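Local coordinates for protein PHOX (Pseudomonas fluorescens, PDB 4A9V) that hydrolyses phosphate monoesters as an alkaline phosphatase, using a complex iron-calcium cofactor held in a beta-propeller, at residues V34-G39 with V62-N67; E296-F301 with G343-L348; V326-A331 with G379-D384. All coordinates share one frame; numbering follows the deposited sequence.

Contact 1 of 3, residues V34-G39 with V62-N67; sequences VLISWG and VQFGDN
One direct hydrogen bond joins the two segments. G39 N gives its hydrogen to F64 O at 2.9 Å, nearly straight at 163°. The donor sits above the plane of the F64 carbonyl. The same oxygen also takes a hydrogen bond from Q60 NE2, so two donors grip it. G39 turns the chain at a positive phi (99°), a conformation open to a residue without a side chain.

One CA-H...O contact lies beside this bond: W38 CA points its hydrogen at G65 O, with 3.4 Å between the two atoms. The extended chain of Q63 packs along G39 O, with its CG 3.3 Å from that oxygen; its amide nitrogen NE2 is bonded to P47 O.

The stacked pair is W38 and D66. Both have CG anti to the backbone N, so the two side chains run side by side in the same direction. The carboxylate lies over one face of the indole, with the planes only 11° apart. D66 OD1 stands 3.5 Å from W38 CG, and D66 CB lies over the five-membered ring in a CH-pi contact. The acid is held by other bonds: OD2 to T92 OG1, and OD1 to N67 N. The indole is fixed by NE1 bonding Q60 OE1.

The apolar contact is I36 on F64. I36 CG2 lies over one ring face, 3.9 Å from the ring centroid, and I36 CD1 meets F64 CD1 at 3.6 Å. V573 also touches both side chains.

Strand 30-37, an edge strand of a four-stranded antiparallel propeller sheet, has a classic beta bulge, with L35 and I36 set opposite V573 of the next strand. The contact packs the end of strand 30-37 against the loop that leads into strand 68-76 of another such sheet.

Contact 2 of 3, residues E296-F301 with G343-L348; sequences EFIYKF and GQWIEL
K300 NZ is the best-held polar atom, with two hydrogen bonds and a cation-pi contact. It donates to H439 O and to water 1, the latter at 3.0 Å. Water 1 also accepts from W345 NE1 at 2.9 Å, so it bridges the lysine and the indole. The ammonium lies off-centre, 4.0 Å from the centroid of the W345 five-membered ring.

The rest of the lysine lies on the same indole. CG is anti to the backbone N (chi1 175°) and the chain is fully extended. K300 CD therefore stands almost directly above the five-membered ring, 3.5 Å from its centroid, in a CH-pi contact. K300 CB sits over the six-membered ring, near W345 CZ3 and CE3. The two side chains cross at about a right angle.

Strands 296-303 and 340-347 belong to one antiparallel sheet of the beta-propeller protein. They are not neighbours in it: strand 322-329 runs between them, and A327 of that strand touches W345. The contact spans this middle strand, and the short axes approach to 8.1 Å.

The far end of the indole reaches I298. I298 CG2 touches W345 CH2 at 3.9 Å, while I298 O lies at the ring edge. The Y299 side chain leaves the backbone away from segment 343-348, yet L348 CD1 meets the edge of its ring, 3.8 Å from Y299 CE2. F270 stacks on the Y299 ring.

Contact 3 of 3, residues V326-A331 with G379-D384; sequences VARFDA and GATRMD
T381 has OG1 anti to its carbonyl carbon (chi1 -56°), which directs the hydroxyl at the backbone of strand 322-329. R328 starts with CG anti to the backbone N and bends at chi3 (-65°), bringing its guanidinium to G379. M383 is bent at chi2 and chi3, so its sulfur turns to F329.

The strand is part of a large antiparallel sheet in the beta-propeller protein. Its partner is the connection between helix 371-377 and the short, weakly bonded strand 383-384. G379, the first residue to leave helical angles after helix 371-377, has positive phi and closes a Schellman motif.

Three hydrogen bonds join the segments. T381 N donates to A327 O at 3.1 Å, within the carbonyl plane. F329 N donates to T381 OG1 at 2.8 Å, so T381 is bonded to the strand by both its backbone and its side chain. R328 NE donates to G379 O at 2.9 Å. This oxygen lies near the guanidinium plane, although the nitrogen stands above the plane of the G379 carbonyl. R328 NH2 bonds V378 O, so the arginine holds two carbonyl oxygens at the helix end.

Water 2 donates to both A327 O and T381 O. A327 O thus has two donors, T381 N and the water.

Apolar contacts lie on both sides of T381 along its segment. A380 CB meets V326 CG2 at 3.5 Å, and F297 packs on both residues. In the Met-aromatic contact, M383 approaches the F329 ring obliquely: SD is 3.7 Å from CD1, and CE is 3.7 Å from CE1.

Contacts 2 and 3 form one continuous region, with centres 8 Å apart. Segment 326-331 lies between the two segments of contact 2 in the same sheet. I346 N meets V326 O at 2.8 Å, and E296 O meets M383 N at 2.8 Å; both are probable hydrogen bonds. Along the chain the segments of these two contacts alternate. Contact 1 lies on the opposite side of the chain's centre, with its nearest atoms about 21 Å from either. The bound mu-oxo-diiron lies about 13 Å from the side chain of D66 and about 12 Å from those of I298 and M383. None of the three contacts is part of the cofactor site.

Contact 1 of 3, residues V34-G39 with V62-N67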
loop_
_atom_site.group_PDB
_atom_site.type_symbol
_atom_site.label_atom_id
_atom_site.label_comp_id
_atom_site.label_asym_id
_atom_site.label_seq_id
_atom_site.Cartn_x
_atom_site.Cartn_y
_atom_site.Cartn_z
ATOM N N VAL A 34 -21.952 -1.538 1.070
ATOM C CA VAL A 34 -21.064 -0.795 0.185
ATOM C C VAL A 34 -21.075 0.678 0.558
ATOM O O VAL A 34 -22.125 1.317 0.552
ATOM C CB VAL A 34 -21.492 -0.940 -1.284
ATOM C CG1 VAL A 34 -20.653 -0.036 -2.168
ATOM C CG2 VAL A 34 -21.383 -2.390 -1.736
ATOM N N LEU A 35 -19.904 1.211 0.878
ATOM C CA LEU A 35 -19.767 2.645 1.111
ATOM C C LEU A 35 -19.711 3.416 -0.207
ATOM O O LEU A 35 -20.432 4.396 -0.405
ATOM C CB LEU A 35 -18.519 2.937 1.948
ATOM C CG LEU A 35 -18.307 4.411 2.305
ATOM C CD1 LEU A 35 -19.305 4.877 3.356
ATOM C CD2 LEU A 35 -16.879 4.667 2.761
ATOM N N ILE A 36 -18.845 2.965 -1.108
ATOM C CA ILE A 36 -18.634 3.637 -2.387
ATOM C C ILE A 36 -17.924 2.662 -3.320
ATOM O O ILE A 36 -17.215 1.767 -2.858
ATOM C CB ILE A 36 -17.816 4.948 -2.221
ATOM C CG1 ILE A 36 -17.776 5.756 -3.523
ATOM C CG2 ILE A 36 -16.419 4.676 -1.677
ATOM C CD1 ILE A 36 -17.451 7.221 -3.295
ATOM N N SER A 37 -18.188 2.787 -4.617
ATOM C CA SER A 37 -17.579 1.935 -5.633
ATOM C C SER A 37 -16.915 2.782 -6.720
ATOM O O SER A 37 -17.332 3.909 -7.000
ATOM C CB SER A 37 -18.636 1.045 -6.299
ATOM O OG SER A 37 -19.270 0.181 -5.374
ATOM N N TRP A 38 -15.962 2.165 -7.409
ATOM C CA TRP A 38 -15.401 2.704 -8.639
ATOM C C TRP A 38 -16.482 3.292 -9.507
ATOM O O TRP A 38 -17.491 2.637 -9.790
ATOM C CB TRP A 38 -14.660 1.605 -9.395
ATOM C CG TRP A 38 -14.340 1.971 -10.806
ATOM C CD1 TRP A 38 -13.730 3.127 -11.279
ATOM C CD2 TRP A 38 -14.699 1.210 -11.989
ATOM N NE1 TRP A 38 -13.689 3.125 -12.646
ATOM C CE2 TRP A 38 -14.259 1.993 -13.129
ATOM C CE3 TRP A 38 -15.287 -0.023 -12.199
ATOM C CZ2 TRP A 38 -14.445 1.553 -14.427
ATOM C CZ3 TRP A 38 -15.491 -0.447 -13.505
ATOM C CH2 TRP A 38 -15.084 0.323 -14.595
ATOM N N GLY A 39 -16.293 4.540 -9.924
ATOM C CA GLY A 39 -17.190 5.182 -10.873
ATOM C C GLY A 39 -18.220 6.112 -10.256
ATOM O O GLY A 39 -18.885 6.851 -10.981
ATOM N N VAL A 62 -13.781 13.040 -12.283
ATOM C CA VAL A 62 -14.660 13.516 -11.213
ATOM C C VAL A 62 -15.485 12.378 -10.602
ATOM O O VAL A 62 -16.480 12.614 -9.917
ATOM C CB VAL A 62 -15.594 14.664 -11.680
ATOM C CG1 VAL A 62 -14.774 15.898 -12.027
ATOM C CG2 VAL A 62 -16.466 14.239 -12.851
ATOM N N GLN A 63 -15.016 11.150 -10.805
ATOM C CA GLN A 63 -15.634 9.955 -10.236
ATOM C C GLN A 63 -14.614 9.223 -9.373
ATOM O O GLN A 63 -13.413 9.290 -9.617
ATOM C CB GLN A 63 -16.113 9.014 -11.350
ATOM C CG GLN A 63 -17.314 9.547 -12.114
ATOM C CD GLN A 63 -17.527 8.860 -13.449
ATOM O OE1 GLN A 63 -16.592 8.322 -14.064
ATOM N NE2 GLN A 63 -18.747 8.952 -13.953
ATOM N N PHE A 64 -15.111 8.524 -8.360
ATOM C CA PHE A 64 -14.279 7.649 -7.554
ATOM C C PHE A 64 -13.427 6.774 -8.476
ATOM O O PHE A 64 -13.919 6.216 -9.454
ATOM C CB PHE A 64 -15.163 6.781 -6.654
ATOM C CG PHE A 64 -14.423 6.116 -5.530
ATOM C CD1 PHE A 64 -14.004 6.854 -4.434
ATOM C CD2 PHE A 64 -14.218 4.751 -5.535
ATOM C CE1 PHE A 64 -13.373 6.241 -3.373
ATOM C CE2 PHE A 64 -13.582 4.127 -4.477
ATOM C CZ PHE A 64 -13.151 4.876 -3.396
ATOM N N GLY A 65 -12.140 6.679 -8.161
ATOM C CA GLY A 65 -11.202 5.969 -9.013
ATOM C C GLY A 65 -11.364 4.469 -8.916
ATOM O O GLY A 65 -12.239 3.951 -8.211
ATOM N N ASP A 66 -10.537 3.766 -9.681
ATOM C CA ASP A 66 -10.615 2.316 -9.794
ATOM C C ASP A 66 -9.700 1.650 -8.764
ATOM O O ASP A 66 -8.884 2.301 -8.109
ATOM C CB ASP A 66 -10.244 1.898 -11.223
ATOM C CG ASP A 66 -10.910 0.598 -11.667
ATOM O OD1 ASP A 66 -11.512 -0.099 -10.818
ATOM O OD2 ASP A 66 -10.790 0.269 -12.870
ATOM N N ASN A 67 -9.883 0.348 -8.593
ATOM C CA ASN A 67 -9.020 -0.483 -7.771
ATOM C C ASN A 67 -8.585 0.204 -6.477
ATOM O O ASN A 67 -7.396 0.319 -6.177
ATOM C CB ASN A 67 -7.850 -1.026 -8.593
ATOM C CG ASN A 67 -8.303 -2.064 -9.606
ATOM O OD1 ASN A 67 -9.411 -2.593 -9.511
ATOM N ND2 ASN A 67 -7.454 -2.367 -10.575
#

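Contact 2 of 3, residues E296-F301 with G343-L348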
loop_
_atom_site.group_PDB
_atom_site.type_symbol
_atom_site.label_atom_id
_atom_site.label_comp_id
_atom_site.label_asym_id
_atom_site.label_seq_id
_atom_site.Cartn_x
_atom_site.Cartn_y
_atom_site.Cartn_z
ATOM N N GLU A 296 14.046 -6.809 -2.436
ATOM C CA GLU A 296 14.282 -5.403 -2.089
ATOM C C GLU A 296 14.100 -5.182 -0.577
ATOM O O GLU A 296 14.095 -6.143 0.205
ATOM C CB GLU A 296 13.409 -4.475 -2.939
ATOM C CG GLU A 296 13.788 -4.469 -4.415
ATOM C CD GLU A 296 15.125 -3.814 -4.753
ATOM O OE1 GLU A 296 15.787 -3.194 -3.894
ATOM O OE2 GLU A 296 15.482 -3.858 -5.947
ATOM N N PHE A 297 14.133 -3.922 -0.145
ATOM C CA PHE A 297 14.486 -3.593 1.228
ATOM C C PHE A 297 13.356 -2.933 2.028
ATOM O O PHE A 297 12.316 -2.525 1.491
ATOM C CB PHE A 297 15.713 -2.685 1.249
ATOM C CG PHE A 297 16.861 -3.189 0.409
ATOM C CD1 PHE A 297 17.320 -4.487 0.551
ATOM C CD2 PHE A 297 17.512 -2.349 -0.488
ATOM C CE1 PHE A 297 18.421 -4.928 -0.157
ATOM C CE2 PHE A 297 18.589 -2.805 -1.235
ATOM C CZ PHE A 297 19.032 -4.102 -1.078
ATOM N N ILE A 298 13.602 -2.817 3.333
ATOM C CA ILE A 298 12.767 -2.064 4.268
ATOM C C ILE A 298 13.534 -0.826 4.731
ATOM O O ILE A 298 14.711 -0.904 5.079
ATOM C CB ILE A 298 12.392 -2.942 5.481
ATOM C CG1 ILE A 298 11.529 -4.123 5.027
ATOM C CG2 ILE A 298 11.673 -2.117 6.543
ATOM C CD1 ILE A 298 11.376 -5.215 6.063
ATOM N N TYR A 299 12.837 0.308 4.735
ATOM C CA TYR A 299 13.419 1.626 4.986
ATOM C C TYR A 299 12.752 2.312 6.186
ATOM O O TYR A 299 11.660 1.938 6.621
ATOM C CB TYR A 299 13.278 2.526 3.750
ATOM C CG TYR A 299 13.990 2.022 2.516
ATOM C CD1 TYR A 299 13.426 1.031 1.716
ATOM C CD2 TYR A 299 15.181 2.599 2.092
ATOM C CE1 TYR A 299 14.060 0.594 0.565
ATOM C CE2 TYR A 299 15.802 2.188 0.926
ATOM C CZ TYR A 299 15.247 1.185 0.173
ATOM O OH TYR A 299 15.894 0.803 -0.979
ATOM N N LYS A 300 13.397 3.363 6.680
ATOM C CA LYS A 300 12.918 4.135 7.827
ATOM C C LYS A 300 13.402 5.572 7.663
ATOM O O LYS A 300 14.598 5.813 7.552
ATOM C CB LYS A 300 13.478 3.538 9.117
ATOM C CG LYS A 300 13.174 4.301 10.389
ATOM C CD LYS A 300 14.075 3.774 11.499
ATOM C CE LYS A 300 13.797 4.399 12.855
ATOM N NZ LYS A 300 14.786 3.916 13.858
ATOM N N PHE A 301 12.476 6.518 7.696
ATOM C CA PHE A 301 12.822 7.932 7.681
ATOM C C PHE A 301 12.587 8.510 9.067
ATOM O O PHE A 301 11.571 8.229 9.700
ATOM C CB PHE A 301 11.953 8.676 6.667
ATOM C CG PHE A 301 12.179 10.164 6.656
ATOM C CD1 PHE A 301 13.261 10.716 5.989
ATOM C CD2 PHE A 301 11.320 11.009 7.338
ATOM C CE1 PHE A 301 13.488 12.080 6.022
ATOM C CE2 PHE A 301 11.517 12.376 7.328
ATOM C CZ PHE A 301 12.603 12.914 6.667
ATOM N N GLY A 343 18.648 -6.732 14.386
ATOM C CA GLY A 343 18.905 -6.020 13.151
ATOM C C GLY A 343 19.289 -4.584 13.424
ATOM O O GLY A 343 19.410 -4.161 14.579
ATOM N N GLN A 344 19.508 -3.843 12.347
ATOM C CA GLN A 344 19.981 -2.479 12.448
ATOM C C GLN A 344 19.491 -1.633 11.291
ATOM O O GLN A 344 19.141 -2.140 10.222
ATOM C CB GLN A 344 21.507 -2.438 12.489
ATOM C CG GLN A 344 22.158 -2.952 11.227
ATOM C CD GLN A 344 23.659 -3.035 11.333
ATOM O OE1 GLN A 344 24.344 -2.014 11.387
ATOM N NE2 GLN A 344 24.187 -4.252 11.296
ATOM N N TRP A 345 19.502 -0.326 11.530
ATOM C CA TRP A 345 19.235 0.693 10.523
ATOM C C TRP A 345 20.528 1.328 10.087
ATOM O O TRP A 345 21.339 1.740 10.933
ATOM C CB TRP A 345 18.323 1.763 11.126
ATOM C CG TRP A 345 16.957 1.244 11.471
ATOM C CD1 TRP A 345 16.431 1.013 12.733
ATOM C CD2 TRP A 345 15.970 0.726 10.535
ATOM N NE1 TRP A 345 15.192 0.438 12.645
ATOM C CE2 TRP A 345 14.861 0.242 11.341
ATOM C CE3 TRP A 345 15.855 0.712 9.154
ATOM C CZ2 TRP A 345 13.728 -0.310 10.766
ATOM C CZ3 TRP A 345 14.709 0.158 8.588
ATOM C CH2 TRP A 345 13.664 -0.325 9.378
ATOM N N ILE A 346 20.705 1.468 8.777
ATOM C CA ILE A 346 21.934 1.988 8.198
ATOM C C ILE A 346 21.594 3.210 7.348
ATOM O O ILE A 346 20.706 3.169 6.509
ATOM C CB ILE A 346 22.625 0.926 7.317
ATOM C CG1 ILE A 346 22.899 -0.344 8.123
ATOM C CG2 ILE A 346 23.907 1.486 6.723
ATOM C CD1 ILE A 346 23.379 -1.511 7.294
ATOM N N GLU A 347 22.296 4.308 7.602
ATOM C CA GLU A 347 21.996 5.604 7.011
ATOM C C GLU A 347 22.309 5.657 5.511
ATOM O O GLU A 347 23.393 5.255 5.077
ATOM C CB GLU A 347 22.852 6.626 7.752
ATOM C CG GLU A 347 22.601 8.078 7.455
ATOM C CD GLU A 347 23.494 8.970 8.294
ATOM O OE1 GLU A 347 23.910 8.536 9.396
ATOM O OE2 GLU A 347 23.508 10.168 8.009
ATOM N N LEU A 348 21.402 6.251 4.740
ATOM C CA LEU A 348 21.626 6.534 3.334
ATOM C C LEU A 348 21.898 8.024 3.174
ATOM O O LEU A 348 20.990 8.835 2.957
ATOM C CB LEU A 348 20.409 6.110 2.514
ATOM C CG LEU A 348 20.030 4.634 2.658
ATOM C CD1 LEU A 348 18.835 4.316 1.775
ATOM C CD2 LEU A 348 21.200 3.719 2.337
HETATM O O HOH W 1 13.534 1.427 14.830
#

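Contact 3 of 3, residues V326-A331 with G379-D384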
loop_
_atom_site.group_PDB
_atom_site.type_symbol
_atom_site.label_atom_id
_atom_site.label_comp_id
_atom_site.label_asym_id
_atom_site.label_seq_id
_atom_site.Cartn_x
_atom_site.Cartn_y
_atom_site.Cartn_z
ATOM N N VAL A 326 18.046 2.221 5.939
ATOM C CA VAL A 326 17.605 0.948 5.390
ATOM C C VAL A 326 18.024 -0.175 6.345
ATOM O O VAL A 326 19.001 -0.035 7.080
ATOM C CB VAL A 326 18.170 0.738 3.969
ATOM C CG1 VAL A 326 19.677 0.512 3.996
ATOM C CG2 VAL A 326 17.444 -0.399 3.262
ATOM N N ALA A 327 17.248 -1.256 6.380
ATOM C CA ALA A 327 17.438 -2.312 7.366
ATOM C C ALA A 327 18.423 -3.386 6.921
ATOM O O ALA A 327 18.388 -3.852 5.773
ATOM C CB ALA A 327 16.104 -2.958 7.711
ATOM N N ARG A 328 19.170 -3.889 7.903
ATOM C CA ARG A 328 19.859 -5.169 7.804
ATOM C C ARG A 328 19.376 -6.054 8.952
ATOM O O ARG A 328 19.135 -5.569 10.053
ATOM C CB ARG A 328 21.381 -4.975 7.876
ATOM C CG ARG A 328 22.174 -6.232 7.550
ATOM C CD ARG A 328 23.665 -6.064 7.790
ATOM N NE ARG A 328 24.262 -5.088 6.891
ATOM C CZ ARG A 328 25.493 -4.610 7.035
ATOM N NH1 ARG A 328 26.215 -4.967 8.085
ATOM N NH2 ARG A 328 25.973 -3.722 6.179
ATOM N N PHE A 329 19.120 -7.323 8.658
ATOM C CA PHE A 329 18.670 -8.289 9.654
ATOM C C PHE A 329 19.719 -9.379 9.756
ATOM O O PHE A 329 20.181 -9.884 8.723
ATOM C CB PHE A 329 17.353 -8.934 9.218
ATOM C CG PHE A 329 16.211 -7.964 9.076
ATOM C CD1 PHE A 329 16.008 -7.293 7.879
ATOM C CD2 PHE A 329 15.335 -7.723 10.122
ATOM C CE1 PHE A 329 14.993 -6.366 7.741
ATOM C CE2 PHE A 329 14.312 -6.796 9.982
ATOM C CZ PHE A 329 14.174 -6.080 8.808
ATOM N N ASP A 330 20.064 -9.778 10.976
ATOM C CA ASP A 330 20.989 -10.882 11.160
ATOM C C ASP A 330 20.323 -12.231 10.921
ATOM O O ASP A 330 19.173 -12.309 10.498
ATOM C CB ASP A 330 21.691 -10.798 12.530
ATOM C CG ASP A 330 20.813 -11.225 13.708
ATOM O OD1 ASP A 330 19.720 -11.802 13.525
ATOM O OD2 ASP A 330 21.284 -11.033 14.849
ATOM N N ALA A 331 21.116 -13.288 11.025
ATOM C CA ALA A 331 20.671 -14.630 10.669
ATOM C C ALA A 331 19.665 -15.194 11.663
ATOM O O ALA A 331 19.058 -16.229 11.407
ATOM C CB ALA A 331 21.868 -15.560 10.553
ATOM N N GLY A 379 24.743 -2.526 2.113
ATOM C CA GLY A 379 24.523 -3.911 2.530
ATOM C C GLY A 379 23.209 -4.144 3.261
ATOM O O GLY A 379 23.140 -4.955 4.186
ATOM N N ALA A 380 22.139 -3.535 2.764
ATOM C CA ALA A 380 20.800 -3.865 3.235
ATOM C C ALA A 380 20.483 -5.341 2.974
ATOM O O ALA A 380 20.993 -5.942 2.022
ATOM C CB ALA A 380 19.787 -2.963 2.547
ATOM N N THR A 381 19.604 -5.910 3.792
ATOM C CA THR A 381 19.183 -7.296 3.614
ATOM C C THR A 381 18.040 -7.396 2.609
ATOM O O THR A 381 16.992 -6.769 2.782
ATOM C CB THR A 381 18.708 -7.901 4.944
ATOM O OG1 THR A 381 19.739 -7.776 5.933
ATOM C CG2 THR A 381 18.300 -9.361 4.776
ATOM N N ARG A 382 18.233 -8.214 1.581
ATOM C CA ARG A 382 17.195 -8.453 0.582
ATOM C C ARG A 382 16.037 -9.242 1.180
ATOM O O ARG A 382 16.253 -10.255 1.843
ATOM C CB ARG A 382 17.804 -9.220 -0.591
ATOM C CG ARG A 382 18.925 -8.459 -1.287
ATOM C CD ARG A 382 19.411 -9.194 -2.521
ATOM N NE ARG A 382 18.442 -9.083 -3.603
ATOM C CZ ARG A 382 18.636 -9.565 -4.823
ATOM N NH1 ARG A 382 19.652 -10.381 -5.040
ATOM N NH2 ARG A 382 17.784 -9.292 -5.805
ATOM N N MET A 383 14.812 -8.758 0.967
ATOM C CA MET A 383 13.636 -9.266 1.671
ATOM C C MET A 383 12.618 -9.903 0.722
ATOM O O MET A 383 12.545 -9.572 -0.466
ATOM C CB MET A 383 12.961 -8.139 2.456
ATOM C CG MET A 383 13.871 -7.442 3.461
ATOM S SD MET A 383 14.582 -8.512 4.724
ATOM C CE MET A 383 13.147 -8.834 5.740
ATOM N N ASP A 384 11.754 -10.736 1.303
ATOM C CA ASP A 384 10.662 -11.386 0.571
ATOM C C ASP A 384 9.450 -10.444 0.410
ATOM O O ASP A 384 8.405 -10.644 1.033
ATOM C CB ASP A 384 10.197 -12.654 1.305
ATOM C CG ASP A 384 11.194 -13.802 1.264
ATOM O OD1 ASP A 384 12.218 -13.709 0.552
ATOM O OD2 ASP A 384 10.881 -14.825 1.922
HETATM O O HOH W 2 16.041 -4.424 4.224
#